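Local coordinates for protein intracellular serine protease (Bacillus licheniformis, PDB 4ZOQ) that acts as a sequence-specific lanthipeptide protease and is probably a serine-type endopeptidase of the subtilisin-like S8 family, at residues A48-G53 and M120-D125; A126-H131 and A159-K164. All coordinates share one frame; numbering follows the deposited sequence.

Contact 1. Residues A48-G53 and M120-D125; sequences ALIDSG and MKAMVD
No flat group of either segment takes part where Ile50 packs against Ala122 and Met123: the joint has no ring faces or edges and is wholly aliphatic, though the Tyr106 side chain, from strand 102-110, touches Ala122. Ile50 reaches across with one branch. Its CD1 stands 3.8 Å from Ala122 CB and 3.8 Å from Met123 CG, wedged against two successive residues of one helical turn, while Ile50 CG1 passes alongside Ala122 CB at 4.1 Å. With CG1 opposite the carbonyl carbon (chi1 -59°) and the branch extended (chi2 -176°), Ile50 sends its end methyl straight to the helix. Met123 crosses Ile50 at about a right angle and touches it only through CG; a bend at chi3 (69°) turns its thioether end away. All three residues are buried. The carboxylate of Asp51, predicted to belong to the charge relay system, is hydrogen-bonded by His86 and Thr90, with a weak bond from Ser52 N to Asp51 OD1 at 2.9 Å. In this subtilase sheet, strand 46-51 runs parallel between strands 102-110 and 133-136, and helix 116-128 is the helix of the beta-alpha-beta crossover that leads from strand 102-110 to strand 133-136, passing over strand 46-51. Val108 and Ile134 flank Ile50 from them, and helix 146-164 lies against Met120 and Val124.

Contact 2. Residues A126-H131 and A159-K164; sequences AVNDGH and ANYAAK
Val127 packs against Tyr161 and Ala162 with all three of its side-chain carbons. The contact starts at the root, Val127 CB lying 3.9 Å from Tyr161 CE2. From there the side chain forks: Val127 CG1, opposite the backbone N (chi1 174°), nears Tyr161 CE2 at 3.7 Å and Tyr161 CD2 at 4.0 Å, oblique to the ring, whereas CG2 turns to the neighbouring helix backbone, 3.7 Å from Ala162 CA and 3.8 Å from Ala162 CB. An alanine in place of Val127 would lack both methyls, which would probably leave the CD2-CE2 side of the Tyr161 ring poorly supported and open a gap beside Ala162. The two helices, 116-128 and 146-164, are neighbouring connections of the subtilase fold, and the first ends here in a Schellman motif: Gly130, with positive phi, is its C-prime residue, His131 N donates to Ala126 O at 3.2 Å, and Gly130 N to Val127 O. Ala126 O also accepts from His131 ND1 at 3.0 Å, on a lone pair in the carbonyl plane but 17° out of the imidazole plane. Beyond Val127, Tyr161 OH is placed as a donor to Asn128 OD1 at the ring edge, amide and ring 90° apart, but 2.3 Å is implausibly close and the geometry doubtful. Asn128 ND2 hydrogen-bonds to Glu60 of the other chain, which also packs on Tyr161.

How the contacts relate
Helix 116-128 joins the two contacts in series: its middle turns serve contact 1 and its last turn contact 2, with centres 11 Å apart. They meet directly. Ala48 CB lies 3.6 Å from Ala126 CB, so strand 46-51 reaches the end of the helix as well as its middle. On the other flank Val124 CG1 packs 3.7 Å from Tyr161 CE2, and Met123 CE comes within 3.9 Å of Ala159 N. Contact 1 is the nearer to the predicted charge relay system, since it holds Asp51, and the side chain of Ile50 is about 9 Å from that of His86 and about 11 Å from that of Ser276; contact 2 lies away from it.

Contact 1. Residues A48-G53 and M120-D125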
ATOM      1  N   ALA B  48       4.412  -6.249  -4.112  1.00 30.64           N
ATOM      2  CA  ALA B  48       5.105  -5.999  -2.857  1.00 32.28           C
ATOM      3  C   ALA B  48       4.144  -5.413  -1.823  1.00 34.09           C
ATOM      4  O   ALA B  48       3.445  -4.440  -2.080  1.00 32.37           O
ATOM      5  CB  ALA B  48       6.277  -5.090  -3.071  1.00 31.34           C
ATOM      6  N   LEU B  49       4.102  -6.049  -0.666  1.00 36.65           N
ATOM      7  CA  LEU B  49       3.229  -5.669   0.421  1.00 32.42           C
ATOM      8  C   LEU B  49       4.000  -4.922   1.503  1.00 33.41           C
ATOM      9  O   LEU B  49       4.546  -5.555   2.407  1.00 33.42           O
ATOM     10  CB  LEU B  49       2.598  -6.915   1.028  1.00 34.96           C
ATOM     11  CG  LEU B  49       1.554  -6.619   2.107  1.00 36.37           C
ATOM     12  CD1 LEU B  49       0.192  -6.401   1.490  1.00 32.82           C
ATOM     13  CD2 LEU B  49       1.523  -7.718   3.181  1.00 38.23           C
ATOM     14  N   ILE B  50       4.072  -3.593   1.413  1.00 30.81           N
ATOM     15  CA  ILE B  50       4.806  -2.816   2.421  1.00 29.46           C
ATOM     16  C   ILE B  50       3.870  -2.519   3.576  1.00 33.85           C
ATOM     17  O   ILE B  50       3.113  -1.554   3.546  1.00 32.44           O
ATOM     18  CB  ILE B  50       5.370  -1.499   1.845  1.00 30.08           C
ATOM     19  CG1 ILE B  50       6.300  -1.806   0.686  1.00 28.38           C
ATOM     20  CG2 ILE B  50       6.090  -0.712   2.905  1.00 28.29           C
ATOM     21  CD1 ILE B  50       6.954  -0.668   0.136  1.00 26.36           C
ATOM     22  N   ASP B  51       3.948  -3.327   4.624  1.00 33.79           N
ATOM     23  CA  ASP B  51       2.907  -3.311   5.624  1.00 31.88           C
ATOM     24  C   ASP B  51       3.480  -3.854   6.923  1.00 34.36           C
ATOM     25  O   ASP B  51       4.669  -3.682   7.191  1.00 33.02           O
ATOM     26  CB  ASP B  51       1.704  -4.147   5.165  1.00 32.63           C
ATOM     27  CG  ASP B  51       0.351  -3.542   5.586  1.00 36.09           C
ATOM     28  OD1 ASP B  51       0.090  -3.401   6.807  1.00 39.08           O
ATOM     29  OD2 ASP B  51      -0.485  -3.284   4.698  1.00 31.91           O
ATOM     30  N   SER B  52       2.625  -4.496   7.717  1.00 35.28           N
ATOM     31  CA  SER B  52       2.983  -4.965   9.062  1.00 39.68           C
ATOM     32  C   SER B  52       3.393  -6.444   9.104  1.00 39.77           C
ATOM     33  O   SER B  52       3.280  -7.102  10.145  1.00 41.30           O
ATOM     34  CB  SER B  52       1.829  -4.729  10.038  1.00 34.96           C
ATOM     35  OG  SER B  52       0.776  -5.640   9.801  1.00 35.56           O
ATOM     36  N   GLY B  53       3.833  -6.976   7.975  1.00 34.74           N
ATOM     37  CA  GLY B  53       4.206  -8.377   7.910  1.00 36.33           C
ATOM     38  C   GLY B  53       3.091  -9.184   7.302  1.00 39.18           C
ATOM     39  O   GLY B  53       2.224  -8.649   6.633  1.00 37.45           O
ATOM     40  N   MET B 120      10.783   3.675   2.414  1.00 39.05           N
ATOM     41  CA  MET B 120      11.614   3.994   1.255  1.00 41.06           C
ATOM     42  C   MET B 120      12.561   2.840   0.928  1.00 37.25           C
ATOM     43  O   MET B 120      12.703   2.453  -0.236  1.00 35.14           O
ATOM     44  CB  MET B 120      12.435   5.264   1.504  1.00 37.29           C
ATOM     45  CG  MET B 120      11.611   6.467   1.829  1.00 39.39           C
ATOM     46  SD  MET B 120      12.573   8.005   1.832  1.00 41.69           S
ATOM     47  CE  MET B 120      11.737   8.866   3.171  1.00 33.88           C
ATOM     48  N   LYS B 121      13.175   2.269   1.961  1.00 36.58           N
ATOM     49  CA  LYS B 121      14.116   1.186   1.742  1.00 37.86           C
ATOM     50  C   LYS B 121      13.388  -0.010   1.144  1.00 38.08           C
ATOM     51  O   LYS B 121      13.888  -0.645   0.214  1.00 35.38           O
ATOM     52  CB  LYS B 121      14.810   0.797   3.031  1.00 41.06           C
ATOM     53  CG  LYS B 121      15.945  -0.184   2.830  1.00 36.32           C
ATOM     54  CD  LYS B 121      16.502  -0.579   4.183  1.00 44.24           C
ATOM     55  CE  LYS B 121      17.645   0.326   4.593  1.00 44.89           C
ATOM     56  NZ  LYS B 121      18.106   0.054   5.966  1.00 50.16           N
ATOM     57  N   ALA B 122      12.202  -0.296   1.673  1.00 35.86           N
ATOM     58  CA  ALA B 122      11.390  -1.381   1.144  1.00 38.91           C
ATOM     59  C   ALA B 122      10.965  -1.089  -0.298  1.00 36.20           C
ATOM     60  O   ALA B 122      10.976  -1.984  -1.155  1.00 36.71           O
ATOM     61  CB  ALA B 122      10.164  -1.617   2.019  1.00 33.65           C
ATOM     62  N   MET B 123      10.658   0.163  -0.592  1.00 34.62           N
ATOM     63  CA  MET B 123      10.267   0.497  -1.950  1.00 35.51           C
ATOM     64  C   MET B 123      11.399   0.149  -2.892  1.00 37.50           C
ATOM     65  O   MET B 123      11.205  -0.534  -3.906  1.00 39.79           O
ATOM     66  CB  MET B 123       9.914   1.987  -2.084  1.00 34.82           C
ATOM     67  CG  MET B 123       8.582   2.378  -1.434  1.00 35.64           C
ATOM     68  SD  MET B 123       8.272   4.168  -1.457  1.00 38.81           S
ATOM     69  CE  MET B 123       8.001   4.509  -3.208  1.00 30.98           C
ATOM     70  N   VAL B 124      12.597   0.587  -2.533  1.00 36.81           N
ATOM     71  CA  VAL B 124      13.726   0.411  -3.410  1.00 37.30           C
ATOM     72  C   VAL B 124      14.061  -1.062  -3.561  1.00 37.18           C
ATOM     73  O   VAL B 124      14.267  -1.557  -4.676  1.00 39.53           O
ATOM     74  CB  VAL B 124      14.931   1.193  -2.896  1.00 38.99           C
ATOM     75  CG1 VAL B 124      16.149   0.856  -3.734  1.00 37.80           C
ATOM     76  CG2 VAL B 124      14.623   2.668  -2.988  1.00 32.37           C
ATOM     77  N   ASP B 125      14.074  -1.779  -2.449  1.00 38.14           N
ATOM     78  CA  ASP B 125      14.342  -3.210  -2.503  1.00 37.11           C
ATOM     79  C   ASP B 125      13.321  -3.911  -3.374  1.00 37.34           C
ATOM     80  O   ASP B 125      13.686  -4.723  -4.224  1.00 40.25           O
ATOM     81  CB  ASP B 125      14.354  -3.827  -1.099  1.00 38.84           C
ATOM     82  CG  ASP B 125      15.598  -3.447  -0.298  1.00 37.91           C
ATOM     83  OD1 ASP B 125      16.583  -2.979  -0.908  1.00 39.89           O
ATOM     84  OD2 ASP B 125      15.591  -3.612   0.936  1.00 38.28           O
TER

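Contact 2. Residues A126-H131 and A159-K164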
ATOM      1  N   ALA B 126      12.049  -3.574  -3.177  1.00 36.46           N
ATOM      2  CA  ALA B 126      10.960  -4.222  -3.902  1.00 36.42           C
ATOM      3  C   ALA B 126      11.132  -4.054  -5.416  1.00 34.82           C
ATOM      4  O   ALA B 126      10.889  -4.996  -6.191  1.00 30.79           O
ATOM      5  CB  ALA B 126       9.596  -3.663  -3.434  1.00 35.28           C
ATOM      6  N   VAL B 127      11.569  -2.857  -5.820  1.00 33.34           N
ATOM      7  CA  VAL B 127      11.887  -2.571  -7.217  1.00 33.04           C
ATOM      8  C   VAL B 127      13.018  -3.474  -7.719  1.00 37.73           C
ATOM      9  O   VAL B 127      12.906  -4.132  -8.765  1.00 35.12           O
ATOM     10  CB  VAL B 127      12.312  -1.098  -7.405  1.00 34.93           C
ATOM     11  CG1 VAL B 127      12.777  -0.859  -8.813  1.00 34.57           C
ATOM     12  CG2 VAL B 127      11.160  -0.158  -7.085  1.00 35.43           C
ATOM     13  N   ASN B 128      14.118  -3.495  -6.966  1.00 38.79           N
ATOM     14  CA  ASN B 128      15.302  -4.279  -7.340  1.00 38.31           C
ATOM     15  C   ASN B 128      15.029  -5.800  -7.350  1.00 40.15           C
ATOM     16  O   ASN B 128      15.729  -6.550  -8.033  1.00 38.85           O
ATOM     17  CB  ASN B 128      16.472  -3.962  -6.398  1.00 37.52           C
ATOM     18  CG  ASN B 128      17.008  -2.529  -6.564  1.00 38.84           C
ATOM     19  OD1 ASN B 128      16.755  -1.847  -7.566  1.00 35.36           O
ATOM     20  ND2 ASN B 128      17.740  -2.072  -5.561  1.00 35.18           N
ATOM     21  N   ASP B 129      14.003  -6.233  -6.608  1.00 36.79           N
ATOM     22  CA  ASP B 129      13.593  -7.650  -6.519  1.00 36.59           C
ATOM     23  C   ASP B 129      12.598  -8.104  -7.581  1.00 35.60           C
ATOM     24  O   ASP B 129      12.019  -9.177  -7.477  1.00 36.22           O
ATOM     25  CB  ASP B 129      12.980  -7.938  -5.146  1.00 35.44           C
ATOM     26  CG  ASP B 129      13.951  -7.682  -4.012  1.00 44.29           C
ATOM     27  OD1 ASP B 129      15.178  -7.716  -4.266  1.00 53.91           O
ATOM     28  OD2 ASP B 129      13.497  -7.422  -2.873  1.00 44.40           O
ATOM     29  N   GLY B 130      12.365  -7.264  -8.570  1.00 31.24           N
ATOM     30  CA  GLY B 130      11.543  -7.625  -9.700  1.00 33.67           C
ATOM     31  C   GLY B 130      10.036  -7.535  -9.500  1.00 35.49           C
ATOM     32  O   GLY B 130       9.302  -8.065 -10.322  1.00 39.74           O
ATOM     33  N   HIS B 131       9.576  -6.776  -8.501  1.00 35.85           N
ATOM     34  CA  HIS B 131       8.138  -6.564  -8.275  1.00 31.43           C
ATOM     35  C   HIS B 131       7.580  -5.544  -9.250  1.00 31.25           C
ATOM     36  O   HIS B 131       8.110  -4.442  -9.368  1.00 31.62           O
ATOM     37  CB  HIS B 131       7.892  -6.083  -6.843  1.00 31.16           C
ATOM     38  CG  HIS B 131       8.158  -7.131  -5.810  1.00 34.38           C
ATOM     39  ND1 HIS B 131       9.430  -7.437  -5.367  1.00 38.56           N
ATOM     40  CD2 HIS B 131       7.320  -7.972  -5.161  1.00 33.95           C
ATOM     41  CE1 HIS B 131       9.359  -8.416  -4.481  1.00 38.67           C
ATOM     42  NE2 HIS B 131       8.092  -8.757  -4.338  1.00 39.13           N
ATOM     43  N   ALA B 159      10.070   7.238  -5.098  1.00 32.80           N
ATOM     44  CA  ALA B 159       8.966   7.130  -6.032  1.00 35.33           C
ATOM     45  C   ALA B 159       9.460   7.247  -7.463  1.00 38.88           C
ATOM     46  O   ALA B 159       8.990   6.529  -8.368  1.00 38.19           O
ATOM     47  CB  ALA B 159       7.905   8.192  -5.734  1.00 38.91           C
ATOM     48  N   ASN B 160      10.417   8.146  -7.669  1.00 36.85           N
ATOM     49  CA  ASN B 160      11.038   8.291  -8.979  1.00 36.15           C
ATOM     50  C   ASN B 160      11.728   6.987  -9.412  1.00 37.71           C
ATOM     51  O   ASN B 160      11.657   6.560 -10.574  1.00 38.94           O
ATOM     52  CB  ASN B 160      12.050   9.445  -8.935  1.00 34.30           C
ATOM     53  CG  ASN B 160      11.374  10.840  -8.815  1.00 38.48           C
ATOM     54  OD1 ASN B 160      10.142  10.971  -8.793  1.00 38.37           O
ATOM     55  ND2 ASN B 160      12.190  11.872  -8.745  1.00 37.91           N
ATOM     56  N   TYR B 161      12.366   6.327  -8.460  1.00 35.42           N
ATOM     57  CA  TYR B 161      13.094   5.104  -8.767  1.00 42.37           C
ATOM     58  C   TYR B 161      12.159   3.973  -9.217  1.00 40.10           C
ATOM     59  O   TYR B 161      12.439   3.284 -10.199  1.00 39.24           O
ATOM     60  CB  TYR B 161      13.920   4.683  -7.560  1.00 39.35           C
ATOM     61  CG  TYR B 161      14.834   3.526  -7.806  1.00 38.39           C
ATOM     62  CD1 TYR B 161      15.959   3.659  -8.619  1.00 38.40           C
ATOM     63  CD2 TYR B 161      14.599   2.302  -7.195  1.00 38.38           C
ATOM     64  CE1 TYR B 161      16.823   2.576  -8.826  1.00 41.66           C
ATOM     65  CE2 TYR B 161      15.436   1.232  -7.385  1.00 40.65           C
ATOM     66  CZ  TYR B 161      16.549   1.362  -8.198  1.00 41.27           C
ATOM     67  OH  TYR B 161      17.361   0.261  -8.357  1.00 32.58           O
ATOM     68  N   ALA B 162      11.022   3.825  -8.543  1.00 41.22           N
ATOM     69  CA  ALA B 162      10.028   2.823  -8.944  1.00 40.56           C
ATOM     70  C   ALA B 162       9.475   3.121 -10.342  1.00 37.50           C
ATOM     71  O   ALA B 162       9.364   2.217 -11.179  1.00 37.05           O
ATOM     72  CB  ALA B 162       8.902   2.767  -7.934  1.00 34.61           C
ATOM     73  N   ALA B 163       9.156   4.392 -10.580  1.00 34.83           N
ATOM     74  CA  ALA B 163       8.599   4.854 -11.857  1.00 36.71           C
ATOM     75  C   ALA B 163       9.585   4.626 -12.995  1.00 40.67           C
ATOM     76  O   ALA B 163       9.209   4.246 -14.118  1.00 36.54           O
ATOM     77  CB  ALA B 163       8.243   6.325 -11.770  1.00 32.63           C
ATOM     78  N   LYS B 164      10.856   4.856 -12.681  1.00 39.97           N
ATOM     79  CA  LYS B 164      11.909   4.711 -13.659  1.00 40.39           C
ATOM     80  C   LYS B 164      12.011   3.276 -14.130  1.00 39.76           C
ATOM     81  O   LYS B 164      12.277   3.016 -15.313  1.00 37.51           O
ATOM     82  CB  LYS B 164      13.251   5.134 -13.059  1.00 40.57           C
ATOM     83  CG  LYS B 164      14.353   5.143 -14.081  1.00 45.59           C
ATOM     84  CD  LYS B 164      15.734   5.330 -13.470  1.00 51.35           C
ATOM     85  CE  LYS B 164      16.798   4.940 -14.508  1.00 53.53           C
ATOM     86  NZ  LYS B 164      18.099   4.560 -13.876  1.00 57.69           N
TER